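Local coordinates for possible thiamine biosynthesis enzyme (Candida albicans, PDB 2X7Q), which is of unknown function but has the periplasmic binding protein fold of the SsuA/TauA family and probably binds a small solute, perhaps one linked to thiamine biosynthesis, at residues Leu91-Lys96 against Pro199-Val204; Val95-Leu100 against Lys260-Asn265. The protein carries 1 engineered substitution. All coordinates share one frame; numbering follows the deposited sequence.

Interaction 1 (Leu91-Lys96 against Pro199-Val204); sequences LDTYVK and PWSSWV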
loop_
_atom_site.group_PDB
_atom_site.type_symbol
_atom_site.label_atom_id
_atom_site.label_comp_id
_atom_site.label_asym_id
_atom_site.label_seq_id
_atom_site.Cartn_x
_atom_site.Cartn_y
_atom_site.Cartn_z
ATOM N N LEU A 91 -3.529 11.367 6.119
ATOM C CA LEU A 91 -4.815 12.036 6.288
ATOM C C LEU A 91 -5.928 11.098 6.744
ATOM O O LEU A 91 -6.649 11.397 7.697
ATOM C CB LEU A 91 -5.222 12.735 4.989
ATOM C CG LEU A 91 -4.263 13.812 4.485
ATOM C CD1 LEU A 91 -4.729 14.361 3.148
ATOM C CD2 LEU A 91 -4.128 14.926 5.509
ATOM N N ASP A 92 -6.072 9.968 6.058
ATOM C CA ASP A 92 -7.154 9.038 6.356
ATOM C C ASP A 92 -6.844 7.636 5.838
ATOM O O ASP A 92 -5.837 7.421 5.165
ATOM C CB ASP A 92 -8.467 9.547 5.752
ATOM C CG ASP A 92 -9.683 9.128 6.555
ATOM O OD1 ASP A 92 -10.730 9.799 6.442
ATOM O OD2 ASP A 92 -9.592 8.136 7.307
ATOM N N THR A 93 -7.716 6.685 6.160
ATOM C CA THR A 93 -7.553 5.305 5.719
ATOM C C THR A 93 -8.323 5.047 4.427
ATOM O O THR A 93 -9.498 5.394 4.317
ATOM C CB THR A 93 -8.041 4.315 6.792
ATOM O OG1 THR A 93 -7.328 4.541 8.013
ATOM C CG2 THR A 93 -7.819 2.881 6.336
ATOM N N TYR A 94 -7.653 4.437 3.454
ATOM C CA TYR A 94 -8.270 4.120 2.171
ATOM C C TYR A 94 -8.820 2.697 2.167
ATOM O O TYR A 94 -9.932 2.449 1.698
ATOM C CB TYR A 94 -7.255 4.300 1.041
ATOM C CG TYR A 94 -7.790 3.958 -0.331
ATOM C CD1 TYR A 94 -8.770 4.737 -0.930
ATOM C CD2 TYR A 94 -7.307 2.861 -1.032
ATOM C CE1 TYR A 94 -9.259 4.432 -2.185
ATOM C CE2 TYR A 94 -7.789 2.546 -2.288
ATOM C CZ TYR A 94 -8.764 3.336 -2.859
ATOM O OH TYR A 94 -9.247 3.029 -4.108
ATOM N N VAL A 95 -8.033 1.766 2.694
ATOM C CA VAL A 95 -8.464 0.380 2.820
ATOM C C VAL A 95 -8.394 -0.077 4.272
ATOM O O VAL A 95 -7.345 0.009 4.911
ATOM C CB VAL A 95 -7.617 -0.561 1.951
ATOM C CG1 VAL A 95 -7.990 -2.006 2.226
ATOM C CG2 VAL A 95 -7.803 -0.227 0.479
ATOM N N LYS A 96 -9.519 -0.562 4.783
ATOM C CA LYS A 96 -9.619 -0.963 6.181
ATOM C C LYS A 96 -9.079 -2.372 6.416
ATOM O O LYS A 96 -8.412 -2.633 7.420
ATOM C CB LYS A 96 -11.071 -0.870 6.649
ATOM C CG LYS A 96 -11.270 -1.166 8.124
ATOM C CD LYS A 96 -12.707 -0.904 8.533
ATOM C CE LYS A 96 -13.106 0.532 8.234
ATOM N NZ LYS A 96 -14.521 0.801 8.612
ATOM N N PRO A 199 -0.959 -6.771 10.252
ATOM C CA PRO A 199 -1.723 -6.540 11.482
ATOM C C PRO A 199 -2.527 -5.246 11.409
ATOM O O PRO A 199 -3.413 -5.024 12.233
ATOM C CB PRO A 199 -0.634 -6.410 12.552
ATOM C CG PRO A 199 0.569 -7.075 11.969
ATOM C CD PRO A 199 0.491 -6.837 10.497
ATOM N N TRP A 200 -2.221 -4.410 10.421
ATOM C CA TRP A 200 -2.830 -3.089 10.309
ATOM C C TRP A 200 -3.645 -2.941 9.029
ATOM O O TRP A 200 -3.545 -3.766 8.120
ATOM C CB TRP A 200 -1.740 -2.019 10.337
ATOM C CG TRP A 200 -0.637 -2.291 9.359
ATOM C CD1 TRP A 200 -0.641 -2.017 8.024
ATOM C CD2 TRP A 200 0.633 -2.900 9.642
ATOM N NE1 TRP A 200 0.548 -2.415 7.457
ATOM C CE2 TRP A 200 1.343 -2.958 8.426
ATOM C CE3 TRP A 200 1.231 -3.396 10.801
ATOM C CZ2 TRP A 200 2.628 -3.495 8.344
ATOM C CZ3 TRP A 200 2.505 -3.929 10.714
ATOM C CH2 TRP A 200 3.189 -3.974 9.495
ATOM N N SER A 201 -4.454 -1.885 8.965
ATOM C CA SER A 201 -5.150 -1.529 7.733
ATOM C C SER A 201 -4.106 -1.264 6.654
ATOM O O SER A 201 -3.072 -0.661 6.925
ATOM C CB SER A 201 -6.033 -0.299 7.945
ATOM O OG SER A 201 -7.066 -0.569 8.877
ATOM N N SER A 202 -4.382 -1.711 5.433
ATOM C CA SER A 202 -3.354 -1.772 4.395
ATOM C C SER A 202 -3.076 -0.470 3.639
ATOM O O SER A 202 -1.937 -0.216 3.247
ATOM C CB SER A 202 -3.663 -2.899 3.407
ATOM O OG SER A 202 -4.963 -2.771 2.870
ATOM N N TRP A 203 -4.102 0.349 3.429
ATOM C CA TRP A 203 -3.946 1.540 2.597
ATOM C C TRP A 203 -4.386 2.832 3.283
ATOM O O TRP A 203 -5.361 2.849 4.035
ATOM C CB TRP A 203 -4.699 1.357 1.278
ATOM C CG TRP A 203 -4.131 0.268 0.419
ATOM C CD1 TRP A 203 -4.304 -1.075 0.579
ATOM C CD2 TRP A 203 -3.295 0.429 -0.739
ATOM N NE1 TRP A 203 -3.629 -1.759 -0.404
ATOM C CE2 TRP A 203 -3.004 -0.861 -1.221
ATOM C CE3 TRP A 203 -2.770 1.540 -1.402
ATOM C CZ2 TRP A 203 -2.204 -1.067 -2.349
ATOM C CZ3 TRP A 203 -1.978 1.329 -2.519
ATOM C CH2 TRP A 203 -1.703 0.038 -2.980
ATOM N N VAL A 204 -3.657 3.910 3.010
ATOM C CA VAL A 204 -3.967 5.218 3.575
ATOM C C VAL A 204 -3.799 6.311 2.525
ATOM O O VAL A 204 -3.154 6.103 1.496
ATOM C CB VAL A 204 -3.059 5.549 4.774
ATOM C CG1 VAL A 204 -3.285 4.567 5.909
ATOM C CG2 VAL A 204 -1.598 5.557 4.345
#

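Interaction 2 (Val95-Leu100 against Lys260-Asn265); sequences VKSPLL and KTVEFN. With GOL (glycerol), chain B.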
loop_
_atom_site.group_PDB
_atom_site.type_symbol
_atom_site.label_atom_id
_atom_site.label_comp_id
_atom_site.label_asym_id
_atom_site.label_seq_id
_atom_site.Cartn_x
_atom_site.Cartn_y
_atom_site.Cartn_z
ATOM N N VAL A 95 -8.033 1.766 2.694
ATOM C CA VAL A 95 -8.464 0.380 2.820
ATOM C C VAL A 95 -8.394 -0.077 4.272
ATOM O O VAL A 95 -7.345 0.009 4.911
ATOM C CB VAL A 95 -7.617 -0.561 1.951
ATOM C CG1 VAL A 95 -7.990 -2.006 2.226
ATOM C CG2 VAL A 95 -7.803 -0.227 0.479
ATOM N N LYS A 96 -9.519 -0.562 4.783
ATOM C CA LYS A 96 -9.619 -0.963 6.181
ATOM C C LYS A 96 -9.079 -2.372 6.416
ATOM O O LYS A 96 -8.412 -2.633 7.420
ATOM C CB LYS A 96 -11.071 -0.870 6.649
ATOM C CG LYS A 96 -11.270 -1.166 8.124
ATOM C CD LYS A 96 -12.707 -0.904 8.533
ATOM C CE LYS A 96 -13.106 0.532 8.234
ATOM N NZ LYS A 96 -14.521 0.801 8.612
ATOM N N SER A 97 -9.374 -3.277 5.488
ATOM C CA SER A 97 -8.942 -4.667 5.608
ATOM C C SER A 97 -7.423 -4.795 5.473
ATOM O O SER A 97 -6.782 -3.982 4.811
ATOM C CB SER A 97 -9.648 -5.536 4.565
ATOM O OG SER A 97 -9.518 -4.981 3.268
ATOM N N PRO A 98 -6.843 -5.824 6.109
ATOM C CA PRO A 98 -5.392 -6.046 6.084
ATOM C C PRO A 98 -4.915 -6.604 4.750
ATOM O O PRO A 98 -5.692 -7.266 4.063
ATOM C CB PRO A 98 -5.186 -7.091 7.180
ATOM C CG PRO A 98 -6.463 -7.844 7.221
ATOM C CD PRO A 98 -7.541 -6.826 6.933
ATOM N N LEU A 99 -3.658 -6.342 4.398
ATOM C CA LEU A 99 -3.084 -6.841 3.152
ATOM C C LEU A 99 -2.562 -8.269 3.321
ATOM O O LEU A 99 -1.897 -8.579 4.309
ATOM C CB LEU A 99 -1.950 -5.926 2.680
ATOM C CG LEU A 99 -1.545 -6.034 1.208
ATOM C CD1 LEU A 99 -2.607 -5.406 0.328
ATOM C CD2 LEU A 99 -0.193 -5.379 0.958
ATOM N N LEU A 100 -2.866 -9.134 2.357
ATOM C CA LEU A 100 -2.410 -10.521 2.404
ATOM C C LEU A 100 -1.145 -10.726 1.576
ATOM O O LEU A 100 -1.191 -10.735 0.343
ATOM C CB LEU A 100 -3.512 -11.470 1.928
ATOM C CG LEU A 100 -3.169 -12.962 1.911
ATOM C CD1 LEU A 100 -2.717 -13.426 3.287
ATOM C CD2 LEU A 100 -4.355 -13.785 1.429
ATOM N N LYS A 260 -14.102 -10.353 -2.162
ATOM C CA LYS A 260 -14.711 -10.930 -0.968
ATOM C C LYS A 260 -13.772 -10.889 0.237
ATOM O O LYS A 260 -14.072 -11.458 1.286
ATOM C CB LYS A 260 -15.164 -12.369 -1.235
ATOM C CG LYS A 260 -16.298 -12.494 -2.252
ATOM C CD LYS A 260 -16.978 -13.859 -2.175
ATOM C CE LYS A 260 -16.077 -14.980 -2.678
ATOM N NZ LYS A 260 -15.902 -14.948 -4.156
ATOM N N THR A 261 -12.639 -10.212 0.082
ATOM C CA THR A 261 -11.670 -10.081 1.165
ATOM C C THR A 261 -11.390 -8.618 1.490
ATOM O O THR A 261 -10.950 -8.291 2.592
ATOM C CB THR A 261 -10.332 -10.771 0.815
ATOM O OG1 THR A 261 -9.698 -10.073 -0.265
ATOM C CG2 THR A 261 -10.564 -12.220 0.421
ATOM N N VAL A 262 -11.645 -7.742 0.523
ATOM C CA VAL A 262 -11.334 -6.323 0.679
ATOM C C VAL A 262 -12.489 -5.516 1.256
ATOM O O VAL A 262 -13.651 -5.760 0.936
ATOM C CB VAL A 262 -10.901 -5.690 -0.661
ATOM C CG1 VAL A 262 -11.999 -5.822 -1.699
ATOM C CG2 VAL A 262 -10.508 -4.234 -0.468
ATOM N N GLU A 263 -12.157 -4.563 2.123
ATOM C CA GLU A 263 -13.138 -3.618 2.643
ATOM C C GLU A 263 -12.579 -2.201 2.612
ATOM O O GLU A 263 -11.805 -1.813 3.486
ATOM C CB GLU A 263 -13.555 -3.976 4.071
ATOM C CG GLU A 263 -14.585 -3.015 4.656
ATOM C CD GLU A 263 -14.823 -3.228 6.137
ATOM O OE1 GLU A 263 -13.930 -3.777 6.813
ATOM O OE2 GLU A 263 -15.900 -2.833 6.629
ATOM N N PHE A 264 -12.972 -1.433 1.604
ATOM C CA PHE A 264 -12.571 -0.036 1.520
ATOM C C PHE A 264 -13.240 0.765 2.632
ATOM O O PHE A 264 -14.313 0.398 3.112
ATOM C CB PHE A 264 -12.928 0.542 0.151
ATOM C CG PHE A 264 -12.173 -0.087 -0.987
ATOM C CD1 PHE A 264 -12.740 -1.108 -1.737
ATOM C CD2 PHE A 264 -10.895 0.342 -1.307
ATOM C CE1 PHE A 264 -12.044 -1.688 -2.784
ATOM C CE2 PHE A 264 -10.194 -0.233 -2.353
ATOM C CZ PHE A 264 -10.770 -1.249 -3.092
ATOM N N ASN A 265 -12.599 1.853 3.047
ATOM C CA ASN A 265 -13.140 2.695 4.107
ATOM C C ASN A 265 -14.320 3.527 3.620
ATOM O O ASN A 265 -14.140 4.629 3.108
ATOM C CB ASN A 265 -12.051 3.605 4.679
ATOM C CG ASN A 265 -12.532 4.420 5.865
ATOM O OD1 ASN A 265 -13.600 4.163 6.419
ATOM N ND2 ASN A 265 -11.742 5.410 6.260
HETATM C C1 GOL B . -5.698 -8.658 -0.389
HETATM O O1 GOL B . -4.384 -9.118 -0.081
HETATM C C2 GOL B . -6.489 -8.541 0.913
HETATM O O2 GOL B . -7.803 -8.079 0.608
HETATM C C3 GOL B . -6.565 -9.918 1.588
HETATM O O3 GOL B . -7.292 -9.797 2.809
HETATM O O HOH W 1 -16.344 0.688 5.855
#

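Interaction 1 (Leu91-Lys96 against Pro199-Val204)
Strands 88-95 and 203-208 run antiparallel here, with Thr93 opposite Val204 as a non-hydrogen-bonded pair and Val95 opposite Trp203 as a hydrogen-bonded one; a beta bulge shifts the register by one residue between them. This is the edge of one of the two five-stranded sheets of a periplasmic binding protein fold, where the chain is about to cross to the other sheet. The bulge turns two successive amides onto one acceptor: Tyr94 N and Val95 N both bond to Trp203 O, at 2.8 and 3.2 Å, from the same face of its carbonyl plane and well above that plane.

Val95 and Trp203 lie side by side and point the same way. Val95 CG2 sits 3.6 Å from Trp203 CD1, obliquely to the indole, while CB packs on Trp203 CB. The same Trp203 CB also meets the edge of the Tyr94 phenol, near its plane, at CD2 (3.8 Å), and the phenol hydroxyl goes on to bond to Phe26 O. Ile71 of strand 69-73 touches both aromatic side chains.

Toward the crossing, the side chain of Thr93 lays CG2 against Trp203 O and Ser201 CB. Ser201 has OG beside its own backbone N (chi1 -64°), and from there the hydroxyl donates to Lys96 O at 2.9 Å, tilted only 18° from the carbonyl plane.

Interaction 2 (Val95-Leu100 against Lys260-Asn265)
Val95 CG2 approaches the Phe264 ring obliquely at its CD2 and CE2 atoms, CD2 being 3.6 Å away, and Val262 CG2 lies over one face of that ring, offset toward the rim. Tyr94 and Tyr233 both pack edge-to-face with this ring. Val95 thus lodges its CG2 branch against the phenyl group, while CG1 only grazes Val262 CG2.

Hydrogen bonds from backbone amides pin the two loops together beside this apolar patch. Glu263 O receives Lys96 N at 2.9 Å, nearly along the C=O axis, and a second, weak bond from Ser97 N. Ser97 returns the link: with OG held between its own N and carbonyl carbon (chi1 51°), the hydroxyl oxygen accepts Glu263 N at 2.9 Å. Next to these bonds the Lys96 and Glu263 side chains cross obliquely, Lys96 CD lying 3.6 Å from Glu263 OE1. The charged ends stay beyond salt-bridge range, Lys96 NZ being 4.4 Å from Glu263 OE2, so their attraction is probably modest. One water joins Lys96 NZ to Phe264 O through two weak bonds.

Farther along, a glycerol, probably from the crystallisation liquor, bridges the segments: O1 accepts from Leu100 N, O2 donates to Thr261 OG1 at 2.9 Å, a hydroxyl that is also bonded to Trp258 O, and O3 to Pro98 O. Glu177 is another of its partners.

The contact joins the crossover between strands 88-95 and 100-106, one strand from each sheet, to the loop connecting helices 252-259 and 275-289; helix 216-235 backs that loop, with Tyr233 against Val262 and Ile230 against Phe264.

Interactions 1 and 2 lie about 8 Å apart, centre to centre, and share Val95 and Lys96, so the start of one crossover segment is gripped by both 199-204 and 260-265. Val95 sits between these two partner segments. Two probable hydrogen bonds tie the contacts directly: Ser202 OG to Ser97 O at 2.9 Å, and Asn265 ND2 to Thr93 O at 3.0 Å. Segments 95-100 and 199-204 both run between the two sheets, as the hinge strands of this fold do. The glycerol in interaction 2 probably lies near the interdomain cleft, where relatives hold their solutes, though it need not mark the natural ligand.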